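PDB 5EPF: peroxiredoxin from Mycobacterium tuberculosis, which reduces hydrogen peroxide and organic hydroperoxides to water and alcohols with a reactive thiol, protecting the cell against oxidative stress. Local coordinates for residues 43-47 with 77-81. Numbering follows the deposited sequence.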
loop_
_atom_site.group_PDB
_atom_site.type_symbol
_atom_site.label_atom_id
_atom_site.label_comp_id
_atom_site.label_asym_id
_atom_site.label_seq_id
_atom_site.Cartn_x
_atom_site.Cartn_y
_atom_site.Cartn_z
ATOM N N PHE A 43 1.250 0.189 -3.410
ATOM C CA PHE A 43 2.576 0.604 -3.859
ATOM C C PHE A 43 2.405 1.768 -4.829
ATOM O O PHE A 43 1.663 1.670 -5.817
ATOM C CB PHE A 43 3.253 -0.534 -4.620
ATOM C CG PHE A 43 3.813 -1.628 -3.760
ATOM C CD1 PHE A 43 5.144 -1.625 -3.367
ATOM C CD2 PHE A 43 3.010 -2.699 -3.390
ATOM C CE1 PHE A 43 5.656 -2.667 -2.580
ATOM C CE2 PHE A 43 3.504 -3.746 -2.635
ATOM C CZ PHE A 43 4.833 -3.730 -2.224
ATOM N N TYR A 44 3.137 2.847 -4.583
ATOM C CA TYR A 44 3.111 3.984 -5.493
ATOM C C TYR A 44 4.529 4.363 -5.893
ATOM O O TYR A 44 5.466 4.203 -5.103
ATOM C CB TYR A 44 2.376 5.199 -4.896
ATOM C CG TYR A 44 2.875 5.655 -3.533
ATOM C CD1 TYR A 44 3.954 6.532 -3.412
ATOM C CD2 TYR A 44 2.235 5.233 -2.363
ATOM C CE1 TYR A 44 4.390 6.965 -2.152
ATOM C CE2 TYR A 44 2.668 5.650 -1.124
ATOM C CZ TYR A 44 3.732 6.519 -1.024
ATOM O OH TYR A 44 4.130 6.927 0.218
ATOM N N PRO A 45 4.720 4.860 -7.122
ATOM C CA PRO A 45 6.105 5.105 -7.582
ATOM C C PRO A 45 6.858 6.153 -6.780
ATOM O O PRO A 45 8.036 5.956 -6.459
ATOM C CB PRO A 45 5.941 5.494 -9.066
ATOM C CG PRO A 45 4.579 5.062 -9.463
ATOM C CD PRO A 45 3.742 4.889 -8.229
ATOM N N ALA A 46 6.221 7.277 -6.472
ATOM C CA ALA A 46 6.966 8.423 -5.967
ATOM C C ALA A 46 6.040 9.307 -5.148
ATOM O O ALA A 46 5.111 9.919 -5.687
ATOM C CB ALA A 46 7.594 9.218 -7.114
ATOM N N ALA A 47 6.334 9.405 -3.857
ATOM C CA ALA A 47 5.634 10.323 -2.980
ATOM C C ALA A 47 5.640 11.731 -3.557
ATOM O O ALA A 47 6.620 12.168 -4.164
ATOM C CB ALA A 47 6.341 10.325 -1.627
ATOM N N SER A 77 6.367 2.735 -0.732
ATOM C CA SER A 77 7.185 3.052 -1.900
ATOM C C SER A 77 8.649 2.918 -1.493
ATOM O O SER A 77 8.964 2.667 -0.327
ATOM C CB SER A 77 6.913 4.471 -2.417
ATOM O OG SER A 77 7.492 5.401 -1.506
ATOM N N THR A 78 9.549 3.141 -2.453
ATOM C CA THR A 78 10.972 3.163 -2.136
ATOM C C THR A 78 11.445 4.512 -1.606
ATOM O O THR A 78 12.644 4.668 -1.369
ATOM C CB THR A 78 11.808 2.771 -3.357
ATOM O OG1 THR A 78 11.537 3.682 -4.431
ATOM C CG2 THR A 78 11.512 1.338 -3.781
ATOM N N ASP A 79 10.557 5.487 -1.427
ATOM C CA ASP A 79 10.991 6.786 -0.929
ATOM C C ASP A 79 11.519 6.672 0.506
ATOM O O ASP A 79 11.034 5.852 1.290
ATOM C CB ASP A 79 9.818 7.754 -0.950
ATOM C CG ASP A 79 9.355 8.053 -2.355
ATOM O OD1 ASP A 79 10.151 8.629 -3.122
ATOM O OD2 ASP A 79 8.213 7.710 -2.713
ATOM N N PRO A 80 12.498 7.505 0.876
ATOM C CA PRO A 80 13.028 7.485 2.247
ATOM C C PRO A 80 11.974 7.919 3.258
ATOM O O PRO A 80 11.017 8.635 2.943
ATOM C CB PRO A 80 14.176 8.507 2.198
ATOM C CG PRO A 80 14.584 8.549 0.781
ATOM C CD PRO A 80 13.309 8.356 -0.011
ATOM N N VAL A 81 12.179 7.489 4.508
ATOM C CA VAL A 81 11.287 7.853 5.609
ATOM C C VAL A 81 11.048 9.357 5.649
ATOM O O VAL A 81 9.915 9.812 5.822
ATOM C CB VAL A 81 11.863 7.326 6.942
ATOM C CG1 VAL A 81 11.139 7.902 8.155
ATOM C CG2 VAL A 81 11.790 5.793 6.978
HETATM O O HOH W 1 9.032 3.527 -5.405
HETATM O O HOH W 2 10.373 7.243 -5.687
HETATM O O HOH W 3 9.380 10.800 -4.692
#
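Ser77, Asp79 and Tyr44 carry most of this meeting of two loops. Ser77, small enough to slip against an aromatic ring, lays its CB over one face of Tyr44 in a CH-pi contact, 4.0 Å from the ring centroid. Its hydroxyl closes an ST turn, with Asp79 N donating to Ser77 OG (3.1 Å), and itself donates to Asp79 OD2 (2.7 Å). Thus oriented, the short carboxylate reaches across to the other loop: Ala47 N gives Asp79 OD2 a nearly straight hydrogen bond of 2.8 Å, and the small methyl of Ala47 fits close beside the same oxygen. Asp79 OD1 works through water, one molecule linking it to Pro45 O and another to Ala47 O; a third water joins Pro45 O to Thr78 N. Tyr44 offers a broad ring for packing and a hydroxyl that hydrogen-bonds Gln84 of helix 81-91. In this thioredoxin-like fold the loops follow the adjacent parallel strands 39-43 and 72-77. The first runs on to helix 50-61, where Tyr44 and Pro45 touch Cys52, the peroxidatic cysteine; the second enters helix 81-91 through Pro80 at its N-cap, while Asp79 O accepts from Ser99 OG of strand 97-99.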